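Local coordinates for hypothetical protein (Uncultured marine organism, PDB 2OD6) that is of unknown function but forms a dimer of ferredoxin-like subunits and binds 10-oxohexadecanoic acid in a pocket between helices and sheet, at residues 23-26 with 27-31. Numbering follows the deposited sequence.
Sequences LFID and AVEKT
Successive i to i+4 bonds from A27, V28, E29 and K30 N to the carbonyls of L23, F24, I25 and D26, with N-H...O angles of 154–159°, identify residues 23-31 as continuous alpha-helix. On the polar side, K30 NZ forms a salt bridge to the syn lone pair of D26 OD2 at 2.7 Å. With D26 CG anti to the backbone N (chi1 -169°), the carboxylate reaches toward the following turn, where the extended lysine chain crosses it. D26 OD1 lies 4.2 Å from E29 OE1; one water donates to both, at 2.7 and 2.8 Å respectively, probably offsetting part of the repulsion. The E29 side chain lies alongside I25, its carboxylate carbon CD 3.6 Å from I25 CG2. On the buried side, V28 CG2 makes a CH-pi contact over one F24 ring face, 3.8 Å from the centroid and 23° off the normal. A27 O accepts hydrogen bonds from T31 N and T31 OG1 (2.9 Å), arriving from opposite faces of its plane; T31 also touches bound 10-oxohexadecanoic acid. Helix 18-40 of this ferredoxin-like fold packs F24 and I25 on strand 59-67, I25 and V28 on strand 44-52, and I25, V28 and E29 on V107 and M108 of the second subunit.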
ATOM      1  N   LEU A  23      11.817  14.758  -9.991  1.00  4.55           N
ATOM      2  CA  LEU A  23      12.922  14.126 -10.764  1.00  2.81           C
ATOM      3  C   LEU A  23      12.879  12.607 -10.665  1.00  5.32           C
ATOM      4  O   LEU A  23      13.076  11.884 -11.658  1.00  7.87           O
ATOM      5  CB  LEU A  23      14.280  14.679 -10.303  1.00  2.92           C
ATOM      6  CG  LEU A  23      14.815  16.039 -10.755  1.00  6.01           C
ATOM      7  CD1 LEU A  23      15.900  16.638  -9.808  1.00  4.02           C
ATOM      8  CD2 LEU A  23      15.360  15.989 -12.202  1.00  9.18           C
ATOM      9  N   PHE A  24      12.489  12.115  -9.488  1.00  4.25           N
ATOM     10  CA  PHE A  24      12.291  10.697  -9.267  1.00  3.16           C
ATOM     11  C   PHE A  24      11.106  10.165  -9.988  1.00  5.65           C
ATOM     12  O   PHE A  24      11.234   9.117 -10.648  1.00  5.41           O
ATOM     13  CB  PHE A  24      12.142  10.420  -7.757  1.00  7.70           C
ATOM     14  CG  PHE A  24      12.081   8.989  -7.426  1.00  8.42           C
ATOM     15  CD1 PHE A  24      13.250   8.241  -7.319  1.00  4.66           C
ATOM     16  CD2 PHE A  24      10.837   8.361  -7.222  1.00  3.35           C
ATOM     17  CE1 PHE A  24      13.181   6.881  -7.033  1.00 11.89           C
ATOM     18  CE2 PHE A  24      10.767   7.027  -6.926  1.00 11.50           C
ATOM     19  CZ  PHE A  24      11.926   6.273  -6.868  1.00  4.49           C
ATOM     20  N   ILE A  25       9.951  10.817  -9.854  1.00  2.96           N
ATOM     21  CA  ILE A  25       8.721  10.322 -10.599  1.00  2.24           C
ATOM     22  C   ILE A  25       8.998  10.217 -12.099  1.00  2.46           C
ATOM     23  O   ILE A  25       8.553   9.263 -12.768  1.00  7.70           O
ATOM     24  CB  ILE A  25       7.466  11.237 -10.355  1.00  5.47           C
ATOM     25  CG1 ILE A  25       6.788  10.931  -9.019  1.00  9.59           C
ATOM     26  CG2 ILE A  25       6.436  11.106 -11.360  1.00  8.19           C
ATOM     27  CD1 ILE A  25       6.986  11.973  -8.018  1.00  7.71           C
ATOM     28  N   ASP A  26       9.653  11.234 -12.642  1.00  4.00           N
ATOM     29  CA  ASP A  26       9.965  11.293 -14.060  1.00  4.70           C
ATOM     30  C   ASP A  26      10.900  10.140 -14.467  1.00  6.18           C
ATOM     31  O   ASP A  26      10.630   9.418 -15.456  1.00  8.85           O
ATOM     32  CB  ASP A  26      10.544  12.670 -14.379  1.00  6.57           C
ATOM     33  CG  ASP A  26      10.646  12.936 -15.895  1.00  9.84           C
ATOM     34  OD1 ASP A  26       9.648  12.716 -16.621  1.00 21.91           O
ATOM     35  OD2 ASP A  26      11.743  13.298 -16.325  1.00 16.36           O
ATOM     36  N   ALA A  27      11.952   9.918 -13.666  1.00  6.95           N
ATOM     37  CA  ALA A  27      12.891   8.801 -13.899  1.00  7.14           C
ATOM     38  C   ALA A  27      12.150   7.481 -13.942  1.00  8.13           C
ATOM     39  O   ALA A  27      12.350   6.643 -14.843  1.00 10.43           O
ATOM     40  CB  ALA A  27      14.010   8.798 -12.837  1.00  2.00           C
ATOM     41  N   VAL A  28      11.232   7.280 -12.994  1.00 10.34           N
ATOM     42  CA  VAL A  28      10.547   6.013 -12.867  1.00  9.23           C
ATOM     43  C   VAL A  28       9.609   5.864 -14.068  1.00  9.81           C
ATOM     44  O   VAL A  28       9.469   4.773 -14.677  1.00  9.72           O
ATOM     45  CB  VAL A  28       9.758   5.928 -11.487  1.00 12.57           C
ATOM     46  CG1 VAL A  28       8.766   4.733 -11.468  1.00 11.35           C
ATOM     47  CG2 VAL A  28      10.741   5.940 -10.276  1.00  4.36           C
ATOM     48  N   GLU A  29       8.938   6.956 -14.423  1.00 12.87           N
ATOM     49  CA  GLU A  29       8.037   6.934 -15.595  1.00 12.88           C
ATOM     50  C   GLU A  29       8.816   6.694 -16.897  1.00 10.94           C
ATOM     51  O   GLU A  29       8.423   5.901 -17.745  1.00  7.99           O
ATOM     52  CB  GLU A  29       7.270   8.245 -15.691  1.00 13.82           C
ATOM     53  CG  GLU A  29       6.205   8.416 -14.615  1.00 20.67           C
ATOM     54  CD  GLU A  29       5.584   9.822 -14.584  1.00 21.88           C
ATOM     55  OE1 GLU A  29       6.259  10.797 -15.016  1.00 23.68           O
ATOM     56  OE2 GLU A  29       4.423   9.940 -14.113  1.00 29.26           O
ATOM     57  N   LYS A  30       9.945   7.357 -17.043  1.00  9.97           N
ATOM     58  CA  LYS A  30      10.680   7.284 -18.305  1.00 10.19           C
ATOM     59  C   LYS A  30      11.324   5.907 -18.540  1.00  9.67           C
ATOM     60  O   LYS A  30      11.447   5.493 -19.683  1.00 10.19           O
ATOM     61  CB  LYS A  30      11.710   8.429 -18.422  1.00 10.64           C
ATOM     62  CG  LYS A  30      11.024   9.778 -18.733  1.00 11.06           C
ATOM     63  CD  LYS A  30      11.989  10.871 -18.987  1.00 19.60           C
ATOM     64  CE  LYS A  30      11.294  12.187 -19.313  1.00 20.38           C
ATOM     65  NZ  LYS A  30      12.264  13.303 -19.020  1.00 23.20           N
ATOM     66  N   THR A  31      11.699   5.200 -17.474  1.00  6.76           N
ATOM     67  CA  THR A  31      12.402   3.917 -17.584  1.00  8.64           C
ATOM     68  C   THR A  31      11.452   2.716 -17.539  1.00 10.22           C
ATOM     69  O   THR A  31      11.863   1.551 -17.713  1.00  7.39           O
ATOM     70  CB  THR A  31      13.473   3.799 -16.493  1.00  8.24           C
ATOM     71  OG1 THR A  31      12.869   3.832 -15.196  1.00 11.86           O
ATOM     72  CG2 THR A  31      14.479   4.957 -16.614  1.00  7.11           C
TER
HETATM   73  O   HOH W   1       7.543  11.222 -17.438  1.00 24.39           O